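Local coordinates for protein beta-fructofuranosidase (Arthrobacter, PDB 3WPU) that belongs to the levansucrase/invertase family, carbohydrate-active enzymes of the beta-fructosidase clan built around a five-bladed beta-propeller, at residues Asn243-Thr249 against Phe260-Asn266; Gln162-Ser166 against Leu177-Asp181. All blocks are in the same frame, centred on the assembly; numbering follows the deposited sequence.

Contact 1: residues Asn243-Thr249 against Phe260-Asn266; sequences NFRDPFT and FMVFEGN
R245 and E264 meet as a salt bridge in which one carboxylate oxygen, OE1, lies over a face of the guanidinium, the two planes turned 66° apart. E264 OE1 is 3.3 Å from R245 NE yet sits 3.0 Å above the guanidinium plane, toward its rim, and no N-H points at it, leaving charge attraction alone. Both side chains run extended and point the same way from an antiparallel hydrogen-bonded pair. R245 reaches on through NH2 to E338. D246 OD2 comes within 3.8 Å of E264 OE1, with R245 beside both, completing a salt-bridge network in which the R245-D246 leg is long; OD2 also accepts from the backbone N of R339, and OD1 binds a glycerol. The residues R245-D246-P247 form the RDP motif familiar in this family, and here it coincides with a beta bulge: D246 and P247 together face F263, and the register shifts by one before F248 pairs with V262. Reciprocal backbone bonds close that pair, F248 N to V262 O and V262 N to F248 O, each 2.9 Å. P247 CB packs at 3.7 Å against SD of M261, whose side chain shares a face of the sheet with T249. F244, with CG anti to the backbone N (chi1 -172°), swings its ring to F263, planes at 55°. F244 CE1 is 3.7 Å from F263 CE1. At the far end N243 N donates to N266 OD1 from above the carbonyl plane.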
loop_
_atom_site.group_PDB
_atom_site.type_symbol
_atom_site.label_atom_id
_atom_site.label_comp_id
_atom_site.label_asym_id
_atom_site.label_seq_id
_atom_site.Cartn_x
_atom_site.Cartn_y
_atom_site.Cartn_z
ATOM N N ASN A 243 11.588 -10.507 4.233
ATOM C CA ASN A 243 10.859 -9.328 3.797
ATOM C C ASN A 243 11.040 -8.190 4.776
ATOM O O ASN A 243 10.972 -8.400 5.978
ATOM C CB ASN A 243 9.373 -9.675 3.700
ATOM C CG ASN A 243 9.120 -10.840 2.765
ATOM O OD1 ASN A 243 8.656 -11.916 3.166
ATOM N ND2 ASN A 243 9.411 -10.624 1.524
ATOM N N PHE A 244 11.243 -6.990 4.251
ATOM C CA PHE A 244 11.438 -5.784 5.098
ATOM C C PHE A 244 11.313 -4.592 4.179
ATOM O O PHE A 244 12.212 -4.318 3.392
ATOM C CB PHE A 244 12.790 -5.793 5.821
ATOM C CG PHE A 244 12.925 -4.683 6.831
ATOM C CD1 PHE A 244 12.448 -4.836 8.119
ATOM C CD2 PHE A 244 13.540 -3.494 6.477
ATOM C CE1 PHE A 244 12.538 -3.781 9.022
ATOM C CE2 PHE A 244 13.659 -2.461 7.382
ATOM C CZ PHE A 244 13.157 -2.612 8.657
ATOM N N ARG A 245 10.152 -3.965 4.175
ATOM C CA ARG A 245 9.870 -2.902 3.208
ATOM C C ARG A 245 8.568 -2.179 3.470
ATOM O O ARG A 245 7.806 -2.563 4.367
ATOM C CB ARG A 245 9.839 -3.507 1.770
ATOM C CG ARG A 245 8.834 -4.617 1.548
ATOM C CD ARG A 245 8.898 -5.062 0.081
ATOM N NE ARG A 245 8.060 -6.215 -0.185
ATOM C CZ ARG A 245 8.381 -7.483 0.029
ATOM N NH1 ARG A 245 9.574 -7.833 0.491
ATOM N NH2 ARG A 245 7.510 -8.433 -0.283
ATOM N N ASP A 246 8.352 -1.125 2.684
ATOM C CA ASP A 246 7.070 -0.433 2.496
ATOM C C ASP A 246 6.659 0.449 3.709
ATOM O O ASP A 246 5.606 0.198 4.295
ATOM C CB ASP A 246 5.924 -1.405 2.235
ATOM C CG ASP A 246 6.150 -2.322 1.020
ATOM O OD1 ASP A 246 7.040 -2.033 0.204
ATOM O OD2 ASP A 246 5.469 -3.405 0.960
ATOM N N PRO A 247 7.438 1.497 4.008
ATOM C CA PRO A 247 7.104 2.386 5.148
ATOM C C PRO A 247 5.900 3.303 4.855
ATOM O O PRO A 247 5.857 3.988 3.820
ATOM C CB PRO A 247 8.365 3.237 5.296
ATOM C CG PRO A 247 8.931 3.285 3.923
ATOM C CD PRO A 247 8.733 1.891 3.415
ATOM N N PHE A 248 4.952 3.338 5.795
ATOM C CA PHE A 248 3.806 4.244 5.780
ATOM C C PHE A 248 3.778 4.976 7.132
ATOM O O PHE A 248 3.650 4.312 8.149
ATOM C CB PHE A 248 2.509 3.427 5.603
ATOM C CG PHE A 248 1.235 4.237 5.766
ATOM C CD1 PHE A 248 0.665 4.872 4.683
ATOM C CD2 PHE A 248 0.630 4.389 7.017
ATOM C CE1 PHE A 248 -0.493 5.632 4.803
ATOM C CE2 PHE A 248 -0.541 5.129 7.141
ATOM C CZ PHE A 248 -1.091 5.772 6.057
ATOM N N THR A 249 3.882 6.304 7.112
ATOM C CA THR A 249 3.925 7.122 8.362
ATOM C C THR A 249 2.616 7.839 8.614
ATOM O O THR A 249 1.848 8.123 7.685
ATOM C CB THR A 249 5.084 8.155 8.376
ATOM O OG1 THR A 249 4.759 9.320 7.592
ATOM C CG2 THR A 249 6.413 7.533 7.957
ATOM N N PHE A 260 4.317 7.748 13.837
ATOM C CA PHE A 260 4.545 6.313 13.762
ATOM C C PHE A 260 4.689 5.899 12.322
ATOM O O PHE A 260 4.425 6.679 11.423
ATOM C CB PHE A 260 3.408 5.528 14.402
ATOM C CG PHE A 260 3.331 5.717 15.887
ATOM C CD1 PHE A 260 4.072 4.904 16.725
ATOM C CD2 PHE A 260 2.527 6.698 16.420
ATOM C CE1 PHE A 260 4.031 5.086 18.106
ATOM C CE2 PHE A 260 2.479 6.880 17.801
ATOM C CZ PHE A 260 3.222 6.071 18.622
ATOM N N MET A 261 5.149 4.671 12.158
ATOM C CA MET A 261 5.312 4.049 10.841
ATOM C C MET A 261 4.942 2.587 10.954
ATOM O O MET A 261 5.337 1.917 11.901
ATOM C CB MET A 261 6.775 4.183 10.412
ATOM C CG MET A 261 7.181 3.452 9.109
ATOM S SD MET A 261 8.971 3.288 8.992
ATOM C CE MET A 261 9.514 4.992 8.892
ATOM N N VAL A 262 4.241 2.072 9.945
ATOM C CA VAL A 262 4.114 0.645 9.762
ATOM C C VAL A 262 4.842 0.236 8.498
ATOM O O VAL A 262 5.120 1.056 7.614
ATOM C CB VAL A 262 2.644 0.124 9.760
ATOM C CG1 VAL A 262 2.017 0.309 11.142
ATOM C CG2 VAL A 262 1.796 0.809 8.724
ATOM N N PHE A 263 5.220 -1.030 8.486
ATOM C CA PHE A 263 5.974 -1.589 7.381
ATOM C C PHE A 263 5.824 -3.104 7.419
ATOM O O PHE A 263 5.381 -3.671 8.405
ATOM C CB PHE A 263 7.460 -1.197 7.492
ATOM C CG PHE A 263 8.063 -1.516 8.826
ATOM C CD1 PHE A 263 8.651 -2.747 9.058
ATOM C CD2 PHE A 263 8.010 -0.604 9.850
ATOM C CE1 PHE A 263 9.163 -3.074 10.287
ATOM C CE2 PHE A 263 8.524 -0.928 11.096
ATOM C CZ PHE A 263 9.108 -2.152 11.309
ATOM N N GLU A 264 6.116 -3.750 6.292
ATOM C CA GLU A 264 6.179 -5.193 6.230
ATOM C C GLU A 264 7.484 -5.748 6.777
ATOM O O GLU A 264 8.563 -5.287 6.413
ATOM C CB GLU A 264 6.040 -5.678 4.764
ATOM C CG GLU A 264 6.171 -7.188 4.662
ATOM C CD GLU A 264 6.091 -7.712 3.239
ATOM O OE1 GLU A 264 6.088 -6.901 2.311
ATOM O OE2 GLU A 264 6.057 -8.954 3.083
ATOM N N GLY A 265 7.377 -6.767 7.618
ATOM C CA GLY A 265 8.512 -7.579 8.041
ATOM C C GLY A 265 8.193 -9.060 7.993
ATOM O O GLY A 265 7.147 -9.474 7.445
ATOM N N ASN A 266 9.104 -9.873 8.538
ATOM C CA ASN A 266 8.775 -11.231 8.933
ATOM C C ASN A 266 9.051 -11.375 10.417
ATOM O O ASN A 266 9.879 -10.663 10.978
ATOM C CB ASN A 266 9.624 -12.282 8.212
ATOM C CG ASN A 266 9.311 -12.414 6.719
ATOM O OD1 ASN A 266 10.205 -12.663 5.932
ATOM N ND2 ASN A 266 8.087 -12.295 6.344
HETATM O O HOH W 1 11.834 -8.526 8.638
#

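Contact 2: residues Gln162-Ser166 against Leu177-Asp181; sequences QWSGS and LFFTD
The beta hairpin of strands 159-169 and 174-184 brings W163 against T180 as an antiparallel hydrogen-bonded pair whose two bonds are unequal. W163 N donates to T180 O almost straight (175°) over 2.7 Å, in the carbonyl plane. The return bond, T180 N to W163 O, is 3.3 Å long, and its donor stands well above the plane of the W163 carbonyl. T180 adds a third link through its side chain: OG1, turned beside its own backbone N (chi1 -46°), donates to S164 O at 2.8 Å in that carbonyl's plane. A beta bulge follows, with S164 and G165 facing F179 together. Lacking a side chain, G165 brings its CA within 3.2 Å of F178 O, a CA-H...O contact, and within 4.1 Å of F179 CA. Regular pairing resumes at S166 and F178, whose backbones exchange two bonds. On the opposite face of the sheet from T180, Q162 crosses F179, its CG 3.8 Å from F179 CE1 and its amide turned 82° from the ring plane. That amide is held beyond the hairpin by I116 N and the T148 hydroxyl, while the W163 indole nitrogen donates to H111 O.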
loop_
_atom_site.group_PDB
_atom_site.type_symbol
_atom_site.label_atom_id
_atom_site.label_comp_id
_atom_site.label_asym_id
_atom_site.label_seq_id
_atom_site.Cartn_x
_atom_site.Cartn_y
_atom_site.Cartn_z
ATOM N N GLN A 162 14.944 1.217 -5.785
ATOM C CA GLN A 162 14.034 1.905 -4.896
ATOM C C GLN A 162 12.712 1.166 -4.958
ATOM O O GLN A 162 12.158 0.924 -6.035
ATOM C CB GLN A 162 13.854 3.370 -5.260
ATOM C CG GLN A 162 15.142 4.170 -5.256
ATOM C CD GLN A 162 15.511 4.710 -6.620
ATOM O OE1 GLN A 162 14.646 5.086 -7.388
ATOM N NE2 GLN A 162 16.806 4.807 -6.897
ATOM N N TRP A 163 12.269 0.726 -3.791
ATOM C CA TRP A 163 10.989 0.047 -3.621
ATOM C C TRP A 163 10.010 0.961 -2.835
ATOM O O TRP A 163 10.378 2.094 -2.505
ATOM C CB TRP A 163 11.250 -1.322 -2.983
ATOM C CG TRP A 163 11.751 -2.400 -3.940
ATOM C CD1 TRP A 163 12.020 -2.280 -5.273
ATOM C CD2 TRP A 163 12.039 -3.746 -3.584
ATOM N NE1 TRP A 163 12.439 -3.501 -5.780
ATOM C CE2 TRP A 163 12.458 -4.419 -4.761
ATOM C CE3 TRP A 163 11.945 -4.467 -2.398
ATOM C CZ2 TRP A 163 12.817 -5.778 -4.754
ATOM C CZ3 TRP A 163 12.290 -5.836 -2.397
ATOM C CH2 TRP A 163 12.714 -6.469 -3.575
ATOM N N SER A 164 8.805 0.464 -2.508
ATOM C CA SER A 164 7.647 1.275 -2.120
ATOM C C SER A 164 7.828 1.971 -0.786
ATOM O O SER A 164 8.601 1.550 0.043
ATOM C CB SER A 164 6.366 0.417 -2.028
ATOM O OG SER A 164 5.197 1.228 -2.028
ATOM N N GLY A 165 7.069 3.031 -0.621
ATOM C CA GLY A 165 6.974 3.722 0.656
ATOM C C GLY A 165 5.778 4.644 0.637
ATOM O O GLY A 165 4.644 4.215 0.368
ATOM N N SER A 166 6.021 5.911 0.976
ATOM C CA SER A 166 4.993 6.932 1.144
ATOM C C SER A 166 5.681 8.302 1.061
ATOM O O SER A 166 6.923 8.379 1.029
ATOM C CB SER A 166 4.293 6.781 2.499
ATOM O OG SER A 166 5.259 6.677 3.524
ATOM N N LEU A 177 10.140 11.907 1.344
ATOM C CA LEU A 177 9.898 10.657 0.668
ATOM C C LEU A 177 10.474 9.482 1.489
ATOM O O LEU A 177 11.681 9.332 1.651
ATOM C CB LEU A 177 10.488 10.718 -0.730
ATOM C CG LEU A 177 10.364 9.470 -1.608
ATOM C CD1 LEU A 177 8.912 9.053 -1.766
ATOM C CD2 LEU A 177 11.014 9.723 -2.954
ATOM N N PHE A 178 9.582 8.711 2.091
ATOM C CA PHE A 178 9.958 7.486 2.803
ATOM C C PHE A 178 9.910 6.349 1.802
ATOM O O PHE A 178 8.909 6.162 1.156
ATOM C CB PHE A 178 9.019 7.225 3.961
ATOM C CG PHE A 178 9.117 8.266 5.044
ATOM C CD1 PHE A 178 10.058 8.166 6.050
ATOM C CD2 PHE A 178 8.317 9.398 4.981
ATOM C CE1 PHE A 178 10.169 9.142 7.036
ATOM C CE2 PHE A 178 8.423 10.381 5.961
ATOM C CZ PHE A 178 9.360 10.249 6.977
ATOM N N PHE A 179 10.974 5.587 1.694
ATOM C CA PHE A 179 11.006 4.506 0.721
ATOM C C PHE A 179 11.878 3.350 1.177
ATOM O O PHE A 179 12.468 3.378 2.239
ATOM C CB PHE A 179 11.423 5.046 -0.653
ATOM C CG PHE A 179 12.874 5.466 -0.743
ATOM C CD1 PHE A 179 13.803 4.690 -1.433
ATOM C CD2 PHE A 179 13.313 6.641 -0.122
ATOM C CE1 PHE A 179 15.142 5.078 -1.516
ATOM C CE2 PHE A 179 14.646 7.025 -0.199
ATOM C CZ PHE A 179 15.548 6.239 -0.894
ATOM N N THR A 180 11.899 2.300 0.376
ATOM C CA THR A 180 12.704 1.139 0.656
ATOM C C THR A 180 13.888 1.158 -0.286
ATOM O O THR A 180 13.730 1.062 -1.511
ATOM C CB THR A 180 11.920 -0.171 0.517
ATOM O OG1 THR A 180 10.636 -0.077 1.166
ATOM C CG2 THR A 180 12.716 -1.358 1.086
ATOM N N ASP A 181 15.078 1.261 0.285
ATOM C CA ASP A 181 16.303 1.430 -0.477
ATOM C C ASP A 181 17.006 0.083 -0.430
ATOM O O ASP A 181 17.321 -0.392 0.650
ATOM C CB ASP A 181 17.144 2.550 0.151
ATOM C CG ASP A 181 18.233 3.092 -0.799
ATOM O OD1 ASP A 181 18.261 2.724 -2.008
ATOM O OD2 ASP A 181 19.078 3.901 -0.357
#

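Contacts 1 and 2 are both buried, their centres about 10 and 11 Å from the centre of the chain, yet they belong to two different beta-sheets, each contact joining the two strands of one hairpin. Each hairpin carries a bulge, and the two bulged regions touch: S166 OG lies 2.8 Å from P247 O and T180 OG1 2.9 Å from D246 N, probable hydrogen bonds that tie the sheets together. Both contacts use aromatic rings, but contact 1 adds an ion network where contact 2 has the T180 hydroxyl bonded to the S164 carbonyl. Glycerol, probably from the crystallisation liquor, is hydrogen-bonded by D246 OD1 and by S164 N, consistent with a polar pocket where the hairpins meet.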